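Local coordinates for pesticidial crystal protein CRY2AA (Bacillus thuringiensis serovar kurstaki, PDB 1I5P), which binds midgut epithelial cells of dipteran and lepidopteran larvae and promotes their colloid-osmotic lysis as an insecticidal three-domain delta-endotoxin, at residues V269-N274 with V467-N472; Y306-I311 with Y421-I426. All coordinates share one frame; numbering follows the deposited sequence.

Contact 1. Residues V269-N274 with V467-N472; sequences VSSGAN and VHNRKN
The side-chain amide of N469 carries the tight half of this contact, giving both of its N-H groups to the loop 269-274. ND2 lies 2.7 Å from the backbone O of G272 and equally close to OD1 of N274, both bonds being moderately bent. Each oxygen receives its donor from above its carbonyl plane, and the amide planes of N274 and N469 are steeply inclined to one another, 74° apart. N469 holds CG anti to its backbone N (chi1 -163°), and its OD1 accepts from the backbone N of K471 at 2.9 Å, on a lone pair in the carbonyl plane. This closes an Asx turn, so three hydrogen bonds fix the rotation of the amide. CB of S271 packs against the same OD1. Beside the pair, CG1 of V467 sits 3.5 Å from CG of N274, while CA of N274 makes a C-H...O contact with the backbone O of H468.

At the S270-K471 end the fit is looser and largely mediated by water. K471 NZ reaches S270 OG at 3.4 Å, a weak bond; the stronger partners are T495 O for the hydroxyl and H485 for the amine. One water joins NZ to the hydroxyls of S270 and S271, and a second links S270 O to N472 N. A third, beside G272, accepts from R470 N and donates to A273 O. The contact is largely buried; helix 53-65 packs on V269 and R470, and helix 238-259 on A273.

The two segments run nearly antiparallel, yet no direct backbone hydrogen bond joins them. The arrangement is an Asx turn at the end of strand 462-469, whose asparagine uses its amide N-H groups to tie down the loop leading into strand 275-278, its sheet neighbour in the middle domain of a delta-endotoxin.

Contact 2. Residues Y306-I311 with Y421-I426; sequences YILSGI and YFIRNI
Apolar contacts centred on L308 account for most of the meeting between 306-311 and 421-426. A chi1 of -179° sets CG of the leucine anti to the backbone N, and CD2 is the methyl that chiefly meets the other strand. It lies 3.7 Å from CG1 of I426 and 4.0 Å from CG2 of I423, and the L308 and I426 side chains cross at about a right angle. I311 adds a second apolar contact, its CG2 resting 4.0 Å from CD1 of I426. F373 and V340 also pack on L308, extending the hydrophobic surroundings beyond the two segments.

Side chain also meets backbone. CD2 of L308 approaches the carbonyl O of I423 at 3.5 Å, and CB of the same leucine lies 3.7 Å from O of R424, so the side chain rests on the peptide backbone where R424 and N425 both face V467 in a classic beta bulge. S309 and G310 form another classic bulge, facing N341.

Polar linkage across the contact runs through a single water. It donates to Y306 O and to R424 O, the latter at 2.7 Å, and accepts from L308 N at 2.9 Å, thereby occupying three backbone groups beside the leucine. N425 turns its amide elsewhere: OD1 bonds to the Y342 hydroxyl and ND2 to V302 O, while the intrasegment bond from I426 N to OD1 is weak. The R424 guanidinium likewise looks outward from this contact, NE bonding to K471 O.

The strand axes approach to 7.2 Å at 61°, with no direct hydrogen bond between the segments. The chemistry is consistent with the edge strand of one sheet packing through aliphatic side chains against a strand of another, held by hydrophobic contact, with one water bridging backbone groups at the margin.

How the contacts relate
Both contacts lie in the middle domain, the beta prism of this toxin, with centres about 12 Å apart. Along the chain the order is 269-274, 306-311, 421-426 and 467-472, so contact 2 falls between the two halves of contact 1. Strands 422-430 and 462-469 are antiparallel neighbours in one three-stranded sheet, where probable hydrogen bonds join N469 O to F422 N and V467 N to N425 O. Contact 1 secures the loop entering the sheet's other outer strand, 275-278, beside the helical domain; contact 2 joins its 422-430 edge to the sheet containing strand 308-321. The paired strands 422-430 and 462-469 thus tie the two contacts together.

Contact 1. Residues V269-N274 with V467-N472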
ATOM      1  N   VAL A 269      11.198  -3.734   2.422  1.00 11.13           N
ATOM      2  CA  VAL A 269       9.847  -3.984   1.946  1.00 12.82           C
ATOM      3  C   VAL A 269       9.774  -3.210   0.633  1.00 13.61           C
ATOM      4  O   VAL A 269       9.640  -1.985   0.638  1.00 12.00           O
ATOM      5  CB  VAL A 269       8.818  -3.438   2.957  1.00 12.87           C
ATOM      6  CG1 VAL A 269       7.405  -3.647   2.443  1.00 10.40           C
ATOM      7  CG2 VAL A 269       9.013  -4.129   4.297  1.00 14.85           C
ATOM      8  N   SER A 270       9.876  -3.923  -0.487  1.00 13.34           N
ATOM      9  CA  SER A 270       9.885  -3.294  -1.804  1.00 14.28           C
ATOM     10  C   SER A 270       8.595  -2.612  -2.232  1.00 14.96           C
ATOM     11  O   SER A 270       8.601  -1.763  -3.127  1.00 14.84           O
ATOM     12  CB  SER A 270      10.295  -4.312  -2.870  1.00 15.39           C
ATOM     13  OG  SER A 270       9.210  -5.156  -3.204  1.00 26.12           O
ATOM     14  N   SER A 271       7.485  -2.983  -1.608  1.00 14.14           N
ATOM     15  CA  SER A 271       6.205  -2.373  -1.942  1.00 13.65           C
ATOM     16  C   SER A 271       5.173  -2.673  -0.872  1.00 13.56           C
ATOM     17  O   SER A 271       5.346  -3.587  -0.066  1.00 15.43           O
ATOM     18  CB  SER A 271       5.710  -2.888  -3.296  1.00 11.34           C
ATOM     19  OG  SER A 271       5.512  -4.288  -3.257  1.00  9.24           O
ATOM     20  N   GLY A 272       4.100  -1.892  -0.866  1.00 14.76           N
ATOM     21  CA  GLY A 272       3.047  -2.096   0.107  1.00 14.59           C
ATOM     22  C   GLY A 272       1.694  -2.113  -0.569  1.00 13.58           C
ATOM     23  O   GLY A 272       1.599  -2.345  -1.769  1.00 13.38           O
ATOM     24  N   ALA A 273       0.644  -1.867   0.199  1.00 12.79           N
ATOM     25  CA  ALA A 273      -0.701  -1.847  -0.353  1.00 12.92           C
ATOM     26  C   ALA A 273      -0.869  -0.648  -1.271  1.00 12.13           C
ATOM     27  O   ALA A 273      -0.178   0.363  -1.122  1.00 11.89           O
ATOM     28  CB  ALA A 273      -1.724  -1.780   0.768  1.00 13.93           C
ATOM     29  N   ASN A 274      -1.778  -0.760  -2.231  1.00 10.72           N
ATOM     30  CA  ASN A 274      -2.040   0.344  -3.143  1.00 12.12           C
ATOM     31  C   ASN A 274      -2.915   1.375  -2.458  1.00 12.39           C
ATOM     32  O   ASN A 274      -3.489   1.120  -1.404  1.00 11.00           O
ATOM     33  CB  ASN A 274      -2.807  -0.130  -4.382  1.00 12.92           C
ATOM     34  CG  ASN A 274      -2.010  -1.069  -5.258  1.00 16.52           C
ATOM     35  OD1 ASN A 274      -0.828  -0.856  -5.513  1.00 16.75           O
ATOM     36  ND2 ASN A 274      -2.675  -2.113  -5.747  1.00 14.18           N
ATOM     37  N   VAL A 467      -3.794   4.167  -9.551  1.00 14.55           N
ATOM     38  CA  VAL A 467      -3.332   3.221  -8.541  1.00 14.35           C
ATOM     39  C   VAL A 467      -1.929   3.617  -8.105  1.00 14.36           C
ATOM     40  O   VAL A 467      -0.975   3.529  -8.883  1.00 12.34           O
ATOM     41  CB  VAL A 467      -3.290   1.784  -9.105  1.00 11.92           C
ATOM     42  CG1 VAL A 467      -3.056   0.791  -7.979  1.00  9.12           C
ATOM     43  CG2 VAL A 467      -4.593   1.471  -9.837  1.00 13.26           C
ATOM     44  N   HIS A 468      -1.815   4.046  -6.854  1.00 13.71           N
ATOM     45  CA  HIS A 468      -0.543   4.499  -6.307  1.00 13.62           C
ATOM     46  C   HIS A 468       0.120   3.451  -5.420  1.00 13.96           C
ATOM     47  O   HIS A 468      -0.522   2.843  -4.555  1.00 14.19           O
ATOM     48  CB  HIS A 468      -0.765   5.785  -5.510  1.00 12.02           C
ATOM     49  CG  HIS A 468      -1.501   6.842  -6.274  1.00 11.56           C
ATOM     50  ND1 HIS A 468      -0.925   8.040  -6.638  1.00  8.22           N
ATOM     51  CD2 HIS A 468      -2.770   6.875  -6.751  1.00  8.78           C
ATOM     52  CE1 HIS A 468      -1.807   8.765  -7.306  1.00 10.79           C
ATOM     53  NE2 HIS A 468      -2.934   8.079  -7.386  1.00  6.96           N
ATOM     54  N   ASN A 469       1.413   3.243  -5.639  1.00 11.15           N
ATOM     55  CA  ASN A 469       2.153   2.269  -4.856  1.00 10.20           C
ATOM     56  C   ASN A 469       3.602   2.720  -4.732  1.00 11.70           C
ATOM     57  O   ASN A 469       4.117   3.425  -5.607  1.00 11.26           O
ATOM     58  CB  ASN A 469       2.063   0.892  -5.530  1.00  9.06           C
ATOM     59  CG  ASN A 469       2.451  -0.238  -4.602  1.00  9.58           C
ATOM     60  OD1 ASN A 469       3.634  -0.462  -4.345  1.00 10.62           O
ATOM     61  ND2 ASN A 469       1.457  -0.953  -4.085  1.00  8.38           N
ATOM     62  N   ARG A 470       4.253   2.312  -3.647  1.00 12.60           N
ATOM     63  CA  ARG A 470       5.643   2.669  -3.410  1.00 14.48           C
ATOM     64  C   ARG A 470       6.606   1.937  -4.338  1.00 15.30           C
ATOM     65  O   ARG A 470       7.725   2.406  -4.573  1.00 13.28           O
ATOM     66  CB  ARG A 470       6.026   2.360  -1.967  1.00 16.66           C
ATOM     67  CG  ARG A 470       5.454   3.318  -0.938  1.00 20.82           C
ATOM     68  CD  ARG A 470       6.103   3.081   0.411  1.00 24.85           C
ATOM     69  NE  ARG A 470       6.058   4.274   1.254  1.00 35.07           N
ATOM     70  CZ  ARG A 470       5.107   4.537   2.143  1.00 36.38           C
ATOM     71  NH1 ARG A 470       4.106   3.686   2.318  1.00 39.83           N
ATOM     72  NH2 ARG A 470       5.164   5.649   2.861  1.00 39.06           N
ATOM     73  N   LYS A 471       6.174   0.785  -4.851  1.00 12.27           N
ATOM     74  CA  LYS A 471       6.999  -0.027  -5.741  1.00 11.68           C
ATOM     75  C   LYS A 471       7.890   0.816  -6.643  1.00 11.65           C
ATOM     76  O   LYS A 471       7.407   1.679  -7.370  1.00 11.95           O
ATOM     77  CB  LYS A 471       6.118  -0.930  -6.603  1.00 10.24           C
ATOM     78  CG  LYS A 471       6.908  -1.895  -7.466  1.00 11.80           C
ATOM     79  CD  LYS A 471       7.789  -2.788  -6.599  1.00 10.37           C
ATOM     80  CE  LYS A 471       8.462  -3.870  -7.427  1.00  7.89           C
ATOM     81  NZ  LYS A 471       9.177  -4.854  -6.564  1.00  7.97           N
ATOM     82  N   ASN A 472       9.191   0.554  -6.604  1.00 11.77           N
ATOM     83  CA  ASN A 472      10.120   1.328  -7.413  1.00 12.52           C
ATOM     84  C   ASN A 472      11.357   0.534  -7.838  1.00 12.44           C
ATOM     85  O   ASN A 472      12.008   0.876  -8.829  1.00 10.65           O
ATOM     86  CB  ASN A 472      10.528   2.582  -6.625  1.00 13.48           C
ATOM     87  CG  ASN A 472      11.208   3.638  -7.486  1.00 14.46           C
ATOM     88  OD1 ASN A 472      10.952   3.745  -8.682  1.00 13.16           O
ATOM     89  ND2 ASN A 472      12.061   4.446  -6.861  1.00 13.99           N
TER
HETATM   90  O   HOH W   1      10.406  -0.098  -4.285  1.00  7.65           O
HETATM   91  O   HOH W   2       6.981  -5.985  -5.220  1.00  9.74           O
HETATM   92  O   HOH W   3       2.685   0.946  -1.450  1.00 10.83           O

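Contact 2. Residues Y306-I311 with Y421-I426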
ATOM      1  N   TYR A 306       2.426  -5.752 -14.874  1.00 11.76           N
ATOM      2  CA  TYR A 306       3.018  -5.169 -16.071  1.00 13.11           C
ATOM      3  C   TYR A 306       3.479  -3.739 -15.806  1.00 13.71           C
ATOM      4  O   TYR A 306       3.141  -3.148 -14.775  1.00 11.93           O
ATOM      5  CB  TYR A 306       2.015  -5.182 -17.229  1.00 14.24           C
ATOM      6  CG  TYR A 306       1.849  -6.545 -17.857  1.00 13.49           C
ATOM      7  CD1 TYR A 306       0.971  -7.481 -17.317  1.00 11.98           C
ATOM      8  CD2 TYR A 306       2.625  -6.924 -18.953  1.00 12.25           C
ATOM      9  CE1 TYR A 306       0.872  -8.766 -17.848  1.00 13.93           C
ATOM     10  CE2 TYR A 306       2.536  -8.203 -19.491  1.00 14.19           C
ATOM     11  CZ  TYR A 306       1.661  -9.118 -18.937  1.00 13.76           C
ATOM     12  OH  TYR A 306       1.600 -10.382 -19.472  1.00 12.25           O
ATOM     13  N   ILE A 307       4.255  -3.193 -16.737  1.00 12.81           N
ATOM     14  CA  ILE A 307       4.762  -1.833 -16.602  1.00 13.33           C
ATOM     15  C   ILE A 307       3.882  -0.852 -17.367  1.00 14.23           C
ATOM     16  O   ILE A 307       3.837  -0.857 -18.598  1.00 13.68           O
ATOM     17  CB  ILE A 307       6.221  -1.743 -17.085  1.00 11.26           C
ATOM     18  CG1 ILE A 307       7.098  -2.623 -16.181  1.00 13.64           C
ATOM     19  CG2 ILE A 307       6.701  -0.297 -17.073  1.00  7.93           C
ATOM     20  CD1 ILE A 307       8.558  -2.663 -16.563  1.00 14.64           C
ATOM     21  N   LEU A 308       3.171  -0.022 -16.608  1.00 16.38           N
ATOM     22  CA  LEU A 308       2.251   0.980 -17.147  1.00 15.53           C
ATOM     23  C   LEU A 308       2.921   1.909 -18.145  1.00 16.59           C
ATOM     24  O   LEU A 308       3.929   2.547 -17.839  1.00 14.69           O
ATOM     25  CB  LEU A 308       1.658   1.803 -15.999  1.00 12.75           C
ATOM     26  CG  LEU A 308       0.652   2.909 -16.338  1.00 17.13           C
ATOM     27  CD1 LEU A 308      -0.583   2.295 -16.983  1.00 12.90           C
ATOM     28  CD2 LEU A 308       0.265   3.668 -15.064  1.00 14.03           C
ATOM     29  N   SER A 309       2.335   1.996 -19.332  1.00 17.47           N
ATOM     30  CA  SER A 309       2.868   2.839 -20.391  1.00 17.73           C
ATOM     31  C   SER A 309       2.011   4.082 -20.593  1.00 17.21           C
ATOM     32  O   SER A 309       2.527   5.192 -20.723  1.00 15.36           O
ATOM     33  CB  SER A 309       2.932   2.051 -21.700  1.00 19.23           C
ATOM     34  OG  SER A 309       3.415   2.867 -22.748  1.00 29.64           O
ATOM     35  N   GLY A 310       0.697   3.887 -20.619  1.00 16.77           N
ATOM     36  CA  GLY A 310      -0.209   5.002 -20.813  1.00 16.24           C
ATOM     37  C   GLY A 310      -1.645   4.569 -21.045  1.00 16.40           C
ATOM     38  O   GLY A 310      -2.051   3.482 -20.643  1.00 14.27           O
ATOM     39  N   ILE A 311      -2.423   5.423 -21.693  1.00 15.64           N
ATOM     40  CA  ILE A 311      -3.813   5.099 -21.978  1.00 18.53           C
ATOM     41  C   ILE A 311      -4.203   5.640 -23.339  1.00 17.89           C
ATOM     42  O   ILE A 311      -3.531   6.509 -23.897  1.00 20.06           O
ATOM     43  CB  ILE A 311      -4.790   5.735 -20.948  1.00 18.15           C
ATOM     44  CG1 ILE A 311      -4.744   7.262 -21.075  1.00 19.11           C
ATOM     45  CG2 ILE A 311      -4.426   5.312 -19.527  1.00 18.59           C
ATOM     46  CD1 ILE A 311      -5.880   7.974 -20.372  1.00 19.63           C
ATOM     47  N   TYR A 421       5.125   7.649  -3.661  1.00 11.05           N
ATOM     48  CA  TYR A 421       4.182   6.745  -4.307  1.00 12.29           C
ATOM     49  C   TYR A 421       4.166   7.056  -5.786  1.00 10.97           C
ATOM     50  O   TYR A 421       4.175   8.222  -6.186  1.00 10.78           O
ATOM     51  CB  TYR A 421       2.759   6.915  -3.762  1.00 11.16           C
ATOM     52  CG  TYR A 421       2.485   6.199  -2.457  1.00 11.06           C
ATOM     53  CD1 TYR A 421       2.985   6.692  -1.253  1.00  8.68           C
ATOM     54  CD2 TYR A 421       1.689   5.052  -2.422  1.00 11.30           C
ATOM     55  CE1 TYR A 421       2.700   6.073  -0.048  1.00  9.18           C
ATOM     56  CE2 TYR A 421       1.395   4.421  -1.214  1.00 11.17           C
ATOM     57  CZ  TYR A 421       1.902   4.938  -0.033  1.00 10.26           C
ATOM     58  OH  TYR A 421       1.616   4.322   1.165  1.00 14.07           O
ATOM     59  N   PHE A 422       4.155   6.009  -6.599  1.00 10.24           N
ATOM     60  CA  PHE A 422       4.103   6.178  -8.042  1.00  9.48           C
ATOM     61  C   PHE A 422       2.786   5.608  -8.531  1.00 10.46           C
ATOM     62  O   PHE A 422       2.216   4.708  -7.908  1.00 11.17           O
ATOM     63  CB  PHE A 422       5.246   5.424  -8.735  1.00  8.36           C
ATOM     64  CG  PHE A 422       6.620   5.875  -8.326  1.00 11.01           C
ATOM     65  CD1 PHE A 422       7.247   5.320  -7.217  1.00  8.62           C
ATOM     66  CD2 PHE A 422       7.280   6.862  -9.044  1.00  8.99           C
ATOM     67  CE1 PHE A 422       8.521   5.733  -6.834  1.00 10.10           C
ATOM     68  CE2 PHE A 422       8.560   7.289  -8.665  1.00 11.29           C
ATOM     69  CZ  PHE A 422       9.176   6.720  -7.555  1.00  9.47           C
ATOM     70  N   ILE A 423       2.289   6.141  -9.639  1.00 11.38           N
ATOM     71  CA  ILE A 423       1.068   5.605 -10.203  1.00 13.74           C
ATOM     72  C   ILE A 423       1.553   4.409 -11.017  1.00 14.78           C
ATOM     73  O   ILE A 423       2.004   4.564 -12.149  1.00 14.11           O
ATOM     74  CB  ILE A 423       0.367   6.625 -11.117  1.00 14.83           C
ATOM     75  CG1 ILE A 423      -0.181   7.782 -10.273  1.00 13.51           C
ATOM     76  CG2 ILE A 423      -0.764   5.947 -11.884  1.00 12.49           C
ATOM     77  CD1 ILE A 423      -0.784   8.906 -11.089  1.00 14.38           C
ATOM     78  N   ARG A 424       1.493   3.224 -10.417  1.00 13.79           N
ATOM     79  CA  ARG A 424       1.940   2.009 -11.084  1.00 14.02           C
ATOM     80  C   ARG A 424       0.864   1.339 -11.928  1.00 13.47           C
ATOM     81  O   ARG A 424       1.134   0.368 -12.629  1.00 13.62           O
ATOM     82  CB  ARG A 424       2.492   1.018 -10.060  1.00 11.05           C
ATOM     83  CG  ARG A 424       3.794   1.482  -9.412  1.00 13.94           C
ATOM     84  CD  ARG A 424       4.883   1.725 -10.450  1.00 13.49           C
ATOM     85  NE  ARG A 424       6.111   2.211  -9.829  1.00 15.06           N
ATOM     86  CZ  ARG A 424       7.163   2.670 -10.497  1.00 13.66           C
ATOM     87  NH1 ARG A 424       7.150   2.708 -11.825  1.00 11.23           N
ATOM     88  NH2 ARG A 424       8.224   3.107  -9.834  1.00 11.56           N
ATOM     89  N   ASN A 425      -0.358   1.844 -11.852  1.00 13.25           N
ATOM     90  CA  ASN A 425      -1.431   1.294 -12.665  1.00 12.49           C
ATOM     91  C   ASN A 425      -2.566   2.290 -12.790  1.00 13.18           C
ATOM     92  O   ASN A 425      -2.720   3.186 -11.959  1.00 12.21           O
ATOM     93  CB  ASN A 425      -1.960  -0.026 -12.085  1.00 11.24           C
ATOM     94  CG  ASN A 425      -2.735  -0.847 -13.117  1.00 12.22           C
ATOM     95  OD1 ASN A 425      -2.647  -0.595 -14.315  1.00 11.48           O
ATOM     96  ND2 ASN A 425      -3.484  -1.838 -12.653  1.00 14.19           N
ATOM     97  N   ILE A 426      -3.346   2.144 -13.855  1.00 12.62           N
ATOM     98  CA  ILE A 426      -4.492   3.005 -14.092  1.00 14.41           C
ATOM     99  C   ILE A 426      -5.664   2.102 -14.439  1.00 15.56           C
ATOM    100  O   ILE A 426      -5.499   1.065 -15.082  1.00 15.00           O
ATOM    101  CB  ILE A 426      -4.246   3.984 -15.261  1.00 15.81           C
ATOM    102  CG1 ILE A 426      -3.155   4.990 -14.872  1.00 14.70           C
ATOM    103  CG2 ILE A 426      -5.534   4.719 -15.611  1.00 14.33           C
ATOM    104  CD1 ILE A 426      -2.710   5.892 -16.008  1.00 15.85           C
TER
HETATM  105  O   HOH W   4       3.448  -0.402 -13.744  1.00  8.68           O